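YcgJ protein (Bacillus subtilis, PDB 1XXL) is probably an S-adenosylmethionine-dependent methyltransferase with a Rossmann-like fold, although its substrate is not known. Local coordinates at residues A36-S40 with V68-F73; V103-R108 with M160-L166; D134-N138 with V149-S153. One frame throughout, in Å; residues are numbered along the deposited sequence.

Interaction 1. Residues A36-S40 with V68-F73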
ATOM      1  N   ALA A  36       5.902   1.159 -11.202  1.00 18.36           N
ATOM      2  CA  ALA A  36       6.266   2.156 -12.215  1.00 18.74           C
ATOM      3  C   ALA A  36       6.557   1.507 -13.556  1.00 18.57           C
ATOM      4  O   ALA A  36       6.112   1.998 -14.603  1.00 18.94           O
ATOM      5  CB  ALA A  36       7.478   3.005 -11.749  1.00 18.53           C
ATOM      6  N   LEU A  37       7.297   0.405 -13.543  1.00 18.87           N
ATOM      7  CA  LEU A  37       7.559  -0.328 -14.793  1.00 19.70           C
ATOM      8  C   LEU A  37       6.302  -0.865 -15.459  1.00 19.76           C
ATOM      9  O   LEU A  37       6.178  -0.836 -16.685  1.00 20.18           O
ATOM     10  CB  LEU A  37       8.516  -1.478 -14.552  1.00 20.37           C
ATOM     11  CG  LEU A  37       9.920  -1.077 -14.098  1.00 23.07           C
ATOM     12  CD1 LEU A  37      10.744  -2.349 -14.001  1.00 26.27           C
ATOM     13  CD2 LEU A  37      10.559  -0.132 -15.056  1.00 24.53           C
ATOM     14  N   ALA A  38       5.357  -1.341 -14.658  1.00 19.53           N
ATOM     15  CA  ALA A  38       4.110  -1.865 -15.224  1.00 19.16           C
ATOM     16  C   ALA A  38       3.275  -0.779 -15.912  1.00 18.62           C
ATOM     17  O   ALA A  38       2.615  -1.049 -16.905  1.00 17.85           O
ATOM     18  CB  ALA A  38       3.312  -2.591 -14.163  1.00 19.28           C
ATOM     19  N   PHE A  39       3.334   0.453 -15.411  1.00 18.23           N
ATOM     20  CA  PHE A  39       2.587   1.551 -16.021  1.00 18.48           C
ATOM     21  C   PHE A  39       3.245   2.083 -17.276  1.00 18.74           C
ATOM     22  O   PHE A  39       2.564   2.656 -18.131  1.00 17.69           O
ATOM     23  CB  PHE A  39       2.384   2.712 -15.018  1.00 18.61           C
ATOM     24  CG  PHE A  39       1.133   2.584 -14.185  1.00 18.23           C
ATOM     25  CD1 PHE A  39       1.126   1.801 -13.034  1.00 18.20           C
ATOM     26  CD2 PHE A  39      -0.041   3.232 -14.561  1.00 18.78           C
ATOM     27  CE1 PHE A  39      -0.047   1.661 -12.263  1.00 18.07           C
ATOM     28  CE2 PHE A  39      -1.206   3.114 -13.784  1.00 17.42           C
ATOM     29  CZ  PHE A  39      -1.202   2.324 -12.645  1.00 17.62           C
ATOM     30  N   SER A  40       4.562   1.897 -17.374  1.00 19.49           N
ATOM     31  CA  SER A  40       5.396   2.584 -18.372  1.00 20.54           C
ATOM     32  C   SER A  40       5.016   2.395 -19.861  1.00 20.81           C
ATOM     33  O   SER A  40       5.129   3.339 -20.618  1.00 20.21           O
ATOM     34  CB  SER A  40       6.882   2.242 -18.164  1.00 20.99           C
ATOM     35  OG  SER A  40       7.170   0.911 -18.535  1.00 23.53           O
ATOM     36  N   VAL A  68      13.718   0.396 -20.073  1.00 31.63           N
ATOM     37  CA  VAL A  68      12.669   1.425 -20.071  1.00 30.77           C
ATOM     38  C   VAL A  68      13.284   2.813 -19.829  1.00 29.63           C
ATOM     39  O   VAL A  68      14.065   3.005 -18.902  1.00 29.68           O
ATOM     40  CB  VAL A  68      11.524   1.125 -19.061  1.00 30.76           C
ATOM     41  CG1 VAL A  68      10.970  -0.273 -19.257  1.00 31.30           C
ATOM     42  CG2 VAL A  68      11.992   1.265 -17.680  1.00 32.83           C
ATOM     43  N   GLU A  69      12.907   3.768 -20.669  1.00 28.52           N
ATOM     44  CA  GLU A  69      13.489   5.101 -20.677  1.00 28.05           C
ATOM     45  C   GLU A  69      12.568   6.194 -20.106  1.00 26.51           C
ATOM     46  O   GLU A  69      12.986   7.347 -19.972  1.00 26.35           O
ATOM     47  CB  GLU A  69      13.857   5.477 -22.119  1.00 29.48           C
ATOM     48  CG  GLU A  69      14.707   4.406 -22.863  1.00 33.42           C
ATOM     49  CD  GLU A  69      16.210   4.469 -22.556  1.00 38.66           C
ATOM     50  OE1 GLU A  69      16.611   5.196 -21.603  1.00 40.72           O
ATOM     51  OE2 GLU A  69      16.991   3.783 -23.288  1.00 40.96           O
ATOM     52  N   ASN A  70      11.328   5.843 -19.772  1.00 23.80           N
ATOM     53  CA  ASN A  70      10.342   6.829 -19.342  1.00 22.50           C
ATOM     54  C   ASN A  70       9.927   6.688 -17.854  1.00 21.49           C
ATOM     55  O   ASN A  70       8.858   7.159 -17.459  1.00 20.43           O
ATOM     56  CB  ASN A  70       9.119   6.788 -20.281  1.00 21.29           C
ATOM     57  CG  ASN A  70       8.281   5.521 -20.118  1.00 19.24           C
ATOM     58  OD1 ASN A  70       8.795   4.454 -19.749  1.00 19.67           O
ATOM     59  ND2 ASN A  70       6.982   5.636 -20.385  1.00 15.29           N
ATOM     60  N   VAL A  71      10.778   6.051 -17.048  1.00 20.33           N
ATOM     61  CA  VAL A  71      10.545   5.906 -15.626  1.00 20.97           C
ATOM     62  C   VAL A  71      11.767   6.460 -14.901  1.00 20.81           C
ATOM     63  O   VAL A  71      12.890   6.206 -15.321  1.00 21.08           O
ATOM     64  CB  VAL A  71      10.254   4.414 -15.190  1.00 20.70           C
ATOM     65  CG1 VAL A  71       9.125   3.820 -15.982  1.00 20.17           C
ATOM     66  CG2 VAL A  71      11.499   3.539 -15.326  1.00 23.02           C
ATOM     67  N   ARG A  72      11.560   7.241 -13.848  1.00 19.80           N
ATOM     68  CA  ARG A  72      12.669   7.752 -13.036  1.00 20.69           C
ATOM     69  C   ARG A  72      12.331   7.551 -11.557  1.00 18.85           C
ATOM     70  O   ARG A  72      11.158   7.532 -11.183  1.00 18.28           O
ATOM     71  CB  ARG A  72      12.963   9.232 -13.364  1.00 20.93           C
ATOM     72  CG  ARG A  72      13.735   9.442 -14.704  1.00 25.87           C
ATOM     73  CD  ARG A  72      14.277  10.897 -14.890  1.00 28.43           C
ATOM     74  NE  ARG A  72      15.238  11.275 -13.818  1.00 34.66           N
ATOM     75  CZ  ARG A  72      16.551  11.501 -13.959  1.00 34.65           C
ATOM     76  NH1 ARG A  72      17.143  11.463 -15.147  1.00 34.85           N
ATOM     77  NH2 ARG A  72      17.276  11.791 -12.878  1.00 34.63           N
ATOM     78  N   PHE A  73      13.354   7.361 -10.736  1.00 17.27           N
ATOM     79  CA  PHE A  73      13.181   7.142  -9.302  1.00 16.83           C
ATOM     80  C   PHE A  73      13.961   8.183  -8.528  1.00 15.79           C
ATOM     81  O   PHE A  73      15.002   8.660  -8.958  1.00 15.19           O
ATOM     82  CB  PHE A  73      13.578   5.722  -8.905  1.00 15.99           C
ATOM     83  CG  PHE A  73      12.811   4.670  -9.654  1.00 16.28           C
ATOM     84  CD1 PHE A  73      13.319   4.136 -10.838  1.00 16.57           C
ATOM     85  CD2 PHE A  73      11.548   4.277  -9.230  1.00 16.39           C
ATOM     86  CE1 PHE A  73      12.611   3.220 -11.565  1.00 16.37           C
ATOM     87  CE2 PHE A  73      10.813   3.343  -9.956  1.00 15.73           C
ATOM     88  CZ  PHE A  73      11.335   2.818 -11.125  1.00 15.61           C
TER
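Leu37 and Val71 meet at about a right angle, the CD2 methyl of the leucine lying 3.8 Å from CG2 of the valine. The same leucine methyl also meets Val68, again nearly at right angles, so one branch of Leu37 serves both valines. Three residues on, the CB of Ser40 packs 3.5 Å from Val71 CG1, the other branch of that valine. Ala36 points its methyl at the ring of Phe73, reaching CE2 at 3.8 Å from an oblique direction. The polar end of the contact is one hydrogen bond: Asn70 ND2 donates to Ser40 O at 3.0 Å, nearly straight at 165°, with the acceptor in the plane of the asparagine amide. The hydroxyl of Ser40 turns back on the chain before it, where OG donates to Leu37 O at 2.7 Å; chi1 of 71° sets it there, and Ser40 N reaches the same oxygen from the same face. Helix 53-66 covers Leu37, Val68 and Val71 through Phe62 and Ala63. The stretch holding Ala36 resembles a Rossmann-type GxGxxA pattern, and the packing of helix 34-39 against strand 71-75 is consistent with the Rossmann-like fold of S-adenosylmethionine-dependent methyltransferases.

Interaction 2. Residues V103-R108 with M160-L166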
ATOM      1  N   VAL A 103       0.084   9.672   7.837  1.00 16.64           N
ATOM      2  CA  VAL A 103      -0.789   9.403   6.696  1.00 16.73           C
ATOM      3  C   VAL A 103      -1.688  10.604   6.356  1.00 16.39           C
ATOM      4  O   VAL A 103      -1.914  10.891   5.176  1.00 15.09           O
ATOM      5  CB  VAL A 103      -1.596   8.069   6.878  1.00 16.76           C
ATOM      6  CG1 VAL A 103      -2.512   8.090   8.122  1.00 16.85           C
ATOM      7  CG2 VAL A 103      -2.385   7.758   5.619  1.00 17.51           C
ATOM      8  N   ARG A 104      -2.146  11.340   7.376  1.00 16.39           N
ATOM      9  CA  ARG A 104      -2.960  12.533   7.153  1.00 17.32           C
ATOM     10  C   ARG A 104      -2.235  13.602   6.313  1.00 16.09           C
ATOM     11  O   ARG A 104      -2.812  14.183   5.411  1.00 15.66           O
ATOM     12  CB  ARG A 104      -3.395  13.154   8.492  1.00 18.82           C
ATOM     13  CG  ARG A 104      -4.481  12.391   9.263  1.00 22.50           C
ATOM     14  CD  ARG A 104      -5.856  12.435   8.584  1.00 31.85           C
ATOM     15  NE  ARG A 104      -6.305  13.752   8.069  1.00 34.63           N
ATOM     16  CZ  ARG A 104      -7.570  14.169   7.983  1.00 35.27           C
ATOM     17  NH1 ARG A 104      -8.601  13.446   8.431  1.00 37.19           N
ATOM     18  NH2 ARG A 104      -7.798  15.379   7.499  1.00 37.91           N
ATOM     19  N   LYS A 105      -0.972  13.853   6.634  1.00 16.43           N
ATOM     20  CA  LYS A 105      -0.123  14.744   5.844  1.00 16.02           C
ATOM     21  C   LYS A 105       0.198  14.158   4.450  1.00 15.40           C
ATOM     22  O   LYS A 105       0.237  14.896   3.476  1.00 15.84           O
ATOM     23  CB  LYS A 105       1.150  15.065   6.632  1.00 16.50           C
ATOM     24  CG  LYS A 105       2.146  16.007   5.938  1.00 18.93           C
ATOM     25  CD  LYS A 105       1.489  17.247   5.286  1.00 21.18           C
ATOM     26  CE  LYS A 105       2.505  18.385   5.093  1.00 22.71           C
ATOM     27  NZ  LYS A 105       1.816  19.660   4.710  1.00 24.63           N
ATOM     28  N   ALA A 106       0.387  12.834   4.350  1.00 15.15           N
ATOM     29  CA  ALA A 106       0.596  12.156   3.045  1.00 14.37           C
ATOM     30  C   ALA A 106      -0.572  12.434   2.063  1.00 14.52           C
ATOM     31  O   ALA A 106      -0.347  12.844   0.928  1.00 13.64           O
ATOM     32  CB  ALA A 106       0.786  10.655   3.240  1.00 13.91           C
ATOM     33  N   VAL A 107      -1.811  12.235   2.522  1.00 14.18           N
ATOM     34  CA  VAL A 107      -2.999  12.450   1.690  1.00 14.05           C
ATOM     35  C   VAL A 107      -3.149  13.892   1.286  1.00 14.10           C
ATOM     36  O   VAL A 107      -3.592  14.188   0.179  1.00 13.32           O
ATOM     37  CB  VAL A 107      -4.306  11.981   2.390  1.00 14.65           C
ATOM     38  CG1 VAL A 107      -5.541  12.307   1.519  1.00 14.67           C
ATOM     39  CG2 VAL A 107      -4.249  10.480   2.661  1.00 14.44           C
ATOM     40  N   ARG A 108      -2.793  14.799   2.191  1.00 14.80           N
ATOM     41  CA  ARG A 108      -2.833  16.212   1.896  1.00 15.60           C
ATOM     42  C   ARG A 108      -1.853  16.531   0.749  1.00 14.10           C
ATOM     43  O   ARG A 108      -2.169  17.287  -0.173  1.00 13.70           O
ATOM     44  CB  ARG A 108      -2.512  16.992   3.187  1.00 16.22           C
ATOM     45  CG  ARG A 108      -2.756  18.474   3.164  1.00 18.28           C
ATOM     46  CD  ARG A 108      -2.303  19.138   4.499  1.00 22.93           C
ATOM     47  NE  ARG A 108      -2.531  18.234   5.642  1.00 30.45           N
ATOM     48  CZ  ARG A 108      -1.917  18.305   6.830  1.00 32.97           C
ATOM     49  NH1 ARG A 108      -1.050  19.284   7.106  1.00 36.29           N
ATOM     50  NH2 ARG A 108      -2.197  17.399   7.767  1.00 31.85           N
HETATM   51  N   MSE A 160     -10.372  11.135   5.559  1.00 12.89           N
HETATM   52  CA  MSE A 160      -9.193  11.803   4.974  1.00 13.97           C
HETATM   53  C   MSE A 160      -9.401  12.267   3.520  1.00 12.53           C
HETATM   54  O   MSE A 160      -8.966  13.335   3.134  1.00 11.75           O
HETATM   55  CB  MSE A 160      -7.983  10.888   5.044  1.00 14.29           C
HETATM   56  CG  MSE A 160      -7.595  10.550   6.459  1.00 17.23           C
HETATM   57 SE   MSE A 160      -5.806   9.704   6.665  1.00 24.82          SE
HETATM   58  CE  MSE A 160      -6.321   7.792   6.530  1.00 18.03           C
ATOM     59  N   PHE A 161     -10.064  11.456   2.708  1.00 11.63           N
ATOM     60  CA  PHE A 161     -10.366  11.870   1.348  1.00 11.41           C
ATOM     61  C   PHE A 161     -11.279  13.080   1.349  1.00 11.26           C
ATOM     62  O   PHE A 161     -11.017  14.046   0.629  1.00 10.80           O
ATOM     63  CB  PHE A 161     -10.997  10.748   0.547  1.00 10.70           C
ATOM     64  CG  PHE A 161     -10.011   9.778  -0.027  1.00  9.17           C
ATOM     65  CD1 PHE A 161      -8.843   9.444   0.649  1.00  9.05           C
ATOM     66  CD2 PHE A 161     -10.271   9.160  -1.239  1.00  9.48           C
ATOM     67  CE1 PHE A 161      -7.950   8.522   0.106  1.00  9.98           C
ATOM     68  CE2 PHE A 161      -9.387   8.227  -1.764  1.00  8.69           C
ATOM     69  CZ  PHE A 161      -8.233   7.912  -1.098  1.00  8.81           C
ATOM     70  N   SER A 162     -12.324  13.029   2.169  1.00 10.83           N
ATOM     71  CA  SER A 162     -13.259  14.135   2.289  1.00 11.45           C
ATOM     72  C   SER A 162     -12.579  15.412   2.763  1.00 11.25           C
ATOM     73  O   SER A 162     -12.905  16.488   2.266  1.00 12.09           O
ATOM     74  CB  SER A 162     -14.423  13.768   3.225  1.00 11.47           C
ATOM     75  OG  SER A 162     -15.543  14.598   2.982  1.00 14.31           O
ATOM     76  N   ALA A 163     -11.651  15.295   3.719  1.00 11.28           N
ATOM     77  CA  ALA A 163     -10.873  16.431   4.215  1.00 11.52           C
ATOM     78  C   ALA A 163     -10.020  17.136   3.155  1.00 11.92           C
ATOM     79  O   ALA A 163      -9.651  18.292   3.321  1.00 11.76           O
ATOM     80  CB  ALA A 163      -9.992  16.002   5.366  1.00 11.83           C
ATOM     81  N   ASN A 164      -9.733  16.433   2.066  1.00 12.04           N
ATOM     82  CA  ASN A 164      -8.824  16.874   1.010  1.00 11.66           C
ATOM     83  C   ASN A 164      -9.486  16.940  -0.355  1.00 11.71           C
ATOM     84  O   ASN A 164      -8.806  16.972  -1.361  1.00 11.54           O
ATOM     85  CB  ASN A 164      -7.608  15.944   0.989  1.00 10.89           C
ATOM     86  CG  ASN A 164      -6.716  16.133   2.205  1.00 12.13           C
ATOM     87  OD1 ASN A 164      -6.002  17.108   2.282  1.00 12.88           O
ATOM     88  ND2 ASN A 164      -6.774  15.217   3.163  1.00 12.99           N
ATOM     89  N   GLN A 165     -10.817  16.978  -0.365  1.00 11.64           N
ATOM     90  CA  GLN A 165     -11.614  17.181  -1.560  1.00 12.41           C
ATOM     91  C   GLN A 165     -11.363  16.102  -2.623  1.00 12.17           C
ATOM     92  O   GLN A 165     -11.439  16.366  -3.833  1.00 11.48           O
ATOM     93  CB  GLN A 165     -11.437  18.602  -2.102  1.00 13.34           C
ATOM     94  CG  GLN A 165     -12.153  19.669  -1.241  1.00 16.39           C
ATOM     95  CD  GLN A 165     -11.624  19.746   0.160  1.00 20.26           C
ATOM     96  OE1 GLN A 165     -12.361  19.554   1.156  1.00 26.77           O
ATOM     97  NE2 GLN A 165     -10.333  20.003   0.268  1.00 21.44           N
ATOM     98  N   LEU A 166     -11.088  14.887  -2.150  1.00 11.53           N
ATOM     99  CA  LEU A 166     -11.090  13.700  -3.021  1.00 11.61           C
ATOM    100  C   LEU A 166     -12.410  12.969  -2.903  1.00 11.13           C
ATOM    101  O   LEU A 166     -12.856  12.651  -1.791  1.00 10.34           O
ATOM    102  CB  LEU A 166      -9.945  12.747  -2.664  1.00 11.75           C
ATOM    103  CG  LEU A 166      -8.562  13.366  -2.487  1.00 12.74           C
ATOM    104  CD1 LEU A 166      -7.500  12.324  -2.152  1.00 13.82           C
ATOM    105  CD2 LEU A 166      -8.190  14.124  -3.740  1.00 13.37           C
TER
HETATM  106  O   HOH W   1      -5.355  15.015   5.601  1.00 23.06           O
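A single water bridges Arg104 and Asn164: it donates to Arg104 O at 2.7 Å and accepts from Asn164 ND2 at 2.8 Å, with a weak further bond from Arg104 NE. Around it, helix 103-113 of the Rossmann-like methyltransferase fold packs against the last turn of helix 154-163. That turn closes in a Schellman motif with Gln165, at positive phi, as its C-prime residue. The amide of Asn164, just past the helix, is fixed by a second bond, ND2 to Met160 O at 2.9 Å, with the acceptor close to the amide plane. One nitrogen thus joins the water to the helix end, while no direct hydrogen bond links the two segments.

The rest of the contact is mostly van der Waals packing. Met160, a selenomethionine, places its selenium 3.9 Å from Val103 CG1, the two side chains crossing at about a right angle, and its CE methyl lies near both branches of the same valine. Arg104 folds over this side chain. Bends at chi2 (-69°) and chi3 (-45°) curl the chain so that CD and the guanidinium both lie along the CG of Met160, while one guanidinium face has Met160 CA above it, offset toward the rim. Beyond Met160 the guanidinium also adjoins the methyl of Ala163. Val107 is buried between the helices; its CG1, opposite the backbone N (chi1 176°), lies 3.6 Å from Asn164 ND2, with Leu166 CD1 a little further off; that leucine methyl sits over the centre of the Phe161 ring. On the helix 103-113 side, Ala111 extends the surface met by Asn164 and Leu166. Asn164 OD1 turns to the other helix, lying 3.3 Å from Arg108 CA and 3.6 Å from Arg108 CB.

Interaction 3. Residues D134-N138 with V149-S153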
ATOM      1  N   ASP A 134      -9.222  -4.130  14.532  1.00 14.95           N
ATOM      2  CA  ASP A 134      -8.262  -3.095  14.113  1.00 15.60           C
ATOM      3  C   ASP A 134      -6.913  -3.284  14.846  1.00 15.73           C
ATOM      4  O   ASP A 134      -5.838  -3.436  14.251  1.00 15.59           O
ATOM      5  CB  ASP A 134      -8.882  -1.743  14.439  1.00 15.63           C
ATOM      6  CG  ASP A 134      -7.999  -0.580  14.109  1.00 16.43           C
ATOM      7  OD1 ASP A 134      -8.581   0.459  13.702  1.00 19.29           O
ATOM      8  OD2 ASP A 134      -6.760  -0.680  14.241  1.00 16.97           O
ATOM      9  N   GLU A 135      -7.005  -3.300  16.157  1.00 15.29           N
ATOM     10  CA  GLU A 135      -5.863  -3.514  17.034  1.00 16.14           C
ATOM     11  C   GLU A 135      -5.169  -4.893  16.812  1.00 14.61           C
ATOM     12  O   GLU A 135      -3.943  -4.990  16.787  1.00 13.10           O
ATOM     13  CB  GLU A 135      -6.437  -3.356  18.428  1.00 16.94           C
ATOM     14  CG  GLU A 135      -5.595  -3.493  19.608  1.00 21.78           C
ATOM     15  CD  GLU A 135      -6.431  -3.147  20.865  1.00 22.85           C
ATOM     16  OE1 GLU A 135      -6.131  -3.700  21.954  1.00 33.92           O
ATOM     17  OE2 GLU A 135      -7.413  -2.340  20.742  1.00 33.27           O
ATOM     18  N   PHE A 136      -5.953  -5.945  16.607  1.00 13.85           N
ATOM     19  CA  PHE A 136      -5.402  -7.295  16.432  1.00 13.55           C
ATOM     20  C   PHE A 136      -4.481  -7.360  15.217  1.00 12.96           C
ATOM     21  O   PHE A 136      -3.344  -7.834  15.294  1.00 12.56           O
ATOM     22  CB  PHE A 136      -6.531  -8.313  16.273  1.00 13.08           C
ATOM     23  CG  PHE A 136      -6.048  -9.704  16.045  1.00 12.92           C
ATOM     24  CD1 PHE A 136      -5.846 -10.188  14.753  1.00 12.59           C
ATOM     25  CD2 PHE A 136      -5.780 -10.539  17.120  1.00 13.69           C
ATOM     26  CE1 PHE A 136      -5.382 -11.476  14.555  1.00 12.45           C
ATOM     27  CE2 PHE A 136      -5.331 -11.817  16.915  1.00 14.63           C
ATOM     28  CZ  PHE A 136      -5.127 -12.280  15.640  1.00 12.36           C
ATOM     29  N   VAL A 137      -4.986  -6.858  14.099  1.00 12.82           N
ATOM     30  CA  VAL A 137      -4.255  -6.914  12.857  1.00 12.53           C
ATOM     31  C   VAL A 137      -3.088  -5.937  12.830  1.00 12.62           C
ATOM     32  O   VAL A 137      -2.045  -6.263  12.280  1.00 10.59           O
ATOM     33  CB  VAL A 137      -5.177  -6.776  11.620  1.00 12.54           C
ATOM     34  CG1 VAL A 137      -5.760  -5.363  11.465  1.00 11.40           C
ATOM     35  CG2 VAL A 137      -4.417  -7.224  10.351  1.00 12.33           C
ATOM     36  N   ASN A 138      -3.247  -4.757  13.430  1.00 12.80           N
ATOM     37  CA  ASN A 138      -2.124  -3.823  13.509  1.00 13.11           C
ATOM     38  C   ASN A 138      -0.975  -4.346  14.366  1.00 13.83           C
ATOM     39  O   ASN A 138       0.216  -4.195  13.996  1.00 13.99           O
ATOM     40  CB  ASN A 138      -2.569  -2.438  13.987  1.00 13.51           C
ATOM     41  CG  ASN A 138      -2.998  -1.552  12.837  1.00 13.97           C
ATOM     42  OD1 ASN A 138      -2.155  -1.087  12.085  1.00 14.68           O
ATOM     43  ND2 ASN A 138      -4.305  -1.339  12.681  1.00 12.06           N
ATOM     44  N   VAL A 149       3.603   1.234  10.766  1.00 16.57           N
ATOM     45  CA  VAL A 149       3.117   2.356  11.579  1.00 16.09           C
ATOM     46  C   VAL A 149       1.659   2.091  11.904  1.00 15.77           C
ATOM     47  O   VAL A 149       1.314   1.851  13.053  1.00 15.49           O
ATOM     48  CB  VAL A 149       3.297   3.716  10.858  1.00 15.82           C
ATOM     49  CG1 VAL A 149       2.662   4.835  11.656  1.00 16.29           C
ATOM     50  CG2 VAL A 149       4.809   4.004  10.643  1.00 17.16           C
ATOM     51  N   ARG A 150       0.792   2.120  10.900  1.00 15.16           N
ATOM     52  CA  ARG A 150      -0.617   1.809  11.136  1.00 14.75           C
ATOM     53  C   ARG A 150      -1.311   1.572   9.814  1.00 14.03           C
ATOM     54  O   ARG A 150      -1.058   2.293   8.863  1.00 12.72           O
ATOM     55  CB  ARG A 150      -1.325   2.962  11.889  1.00 15.26           C
ATOM     56  CG  ARG A 150      -2.854   2.794  11.913  1.00 15.05           C
ATOM     57  CD  ARG A 150      -3.596   3.819  12.733  1.00 16.03           C
ATOM     58  NE  ARG A 150      -5.033   3.664  12.510  1.00 16.03           N
ATOM     59  CZ  ARG A 150      -5.792   2.712  13.043  1.00 17.95           C
ATOM     60  NH1 ARG A 150      -5.263   1.807  13.877  1.00 18.88           N
ATOM     61  NH2 ARG A 150      -7.093   2.659  12.739  1.00 16.34           N
ATOM     62  N   GLU A 151      -2.165   0.545   9.765  1.00 13.61           N
ATOM     63  CA  GLU A 151      -3.105   0.388   8.677  1.00 14.06           C
ATOM     64  C   GLU A 151      -4.446   0.958   9.128  1.00 12.77           C
ATOM     65  O   GLU A 151      -5.053   0.507  10.132  1.00 13.19           O
ATOM     66  CB  GLU A 151      -3.177  -1.067   8.153  1.00 13.91           C
ATOM     67  CG  GLU A 151      -3.787  -2.125   9.042  1.00 17.17           C
ATOM     68  CD  GLU A 151      -3.152  -3.512   8.815  1.00 17.48           C
ATOM     69  OE1 GLU A 151      -3.694  -4.303   8.008  1.00 21.28           O
ATOM     70  OE2 GLU A 151      -2.092  -3.794   9.436  1.00 21.44           O
ATOM     71  N   SER A 152      -4.862   1.988   8.397  1.00 11.65           N
ATOM     72  CA  SER A 152      -6.054   2.744   8.704  1.00 11.16           C
ATOM     73  C   SER A 152      -7.295   1.921   8.366  1.00 10.89           C
ATOM     74  O   SER A 152      -7.249   0.976   7.548  1.00  9.74           O
ATOM     75  CB  SER A 152      -6.083   4.065   7.909  1.00 11.46           C
ATOM     76  OG  SER A 152      -4.998   4.923   8.210  1.00 11.41           O
ATOM     77  N   SER A 153      -8.414   2.281   8.999  1.00 10.02           N
ATOM     78  CA  SER A 153      -9.709   1.709   8.647  1.00  9.24           C
ATOM     79  C   SER A 153     -10.278   2.391   7.396  1.00  9.58           C
ATOM     80  O   SER A 153      -9.795   3.453   7.000  1.00  9.68           O
ATOM     81  CB  SER A 153     -10.676   1.847   9.839  1.00  9.61           C
ATOM     82  OG  SER A 153     -11.055   3.192  10.026  1.00  6.97           O
TER
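A chi1 of 178° swings the Asp134 carboxylate away from its backbone N, and the Arg150 chain runs extended from CG to NE; carboxylate and guanidinium thus come together nearly coplanar in a bidentate, end-on salt bridge. It ties helix 131-144 to the loop that leads into helix 154-163 of this Rossmann-like protein. Arg150 NH2 donates to Asp134 OD1 at 2.8 Å and NH1 to OD2 at 2.9 Å, each oxygen using its syn lone pair; NH2 has a second salt-bridge partner in Glu156.

One turn along the helix, the amide of Asn138 pairs with both the N-H and the C=O of Glu151. OD1 accepts from Glu151 N at 2.8 Å and ND2 donates to Glu151 O at 3.2 Å, each bond lying in the plane of the accepting carbonyl. The same ND2 also donates to Asp134 O at 3.0 Å, and OD1 takes a further bond from His148, which leaves this buried amide firmly oriented. The Glu151 carboxylate is held by His125 through OE1 and Asn141 through OE2, with its plane almost perpendicular to the Asn138 amide. Its OE1 lies 3.8 Å from Val137 CG2.

Overall arrangement
Along the chain, interaction 1 closes before the other two begin, and interaction 3 is nested inside the loop closed by interaction 2. Interaction 1 lies about 26 Å from interaction 2 and 32 Å from interaction 3, centre to centre, without touching either; interactions 1 and 3 are on opposite sides of the chain's centre. Interactions 2 and 3, with centres 18 Å apart, do touch, Met160 CE packing against Ser152 OG at 3.6 Å. Interaction 1 thus belongs to the early part of the Rossmann-like sheet, whereas interaction 3 lies wholly within the segment between strands 118-125 and 166-179, and interaction 2 packs the end of that segment, with the start of strand 166-179, on helix 103-113.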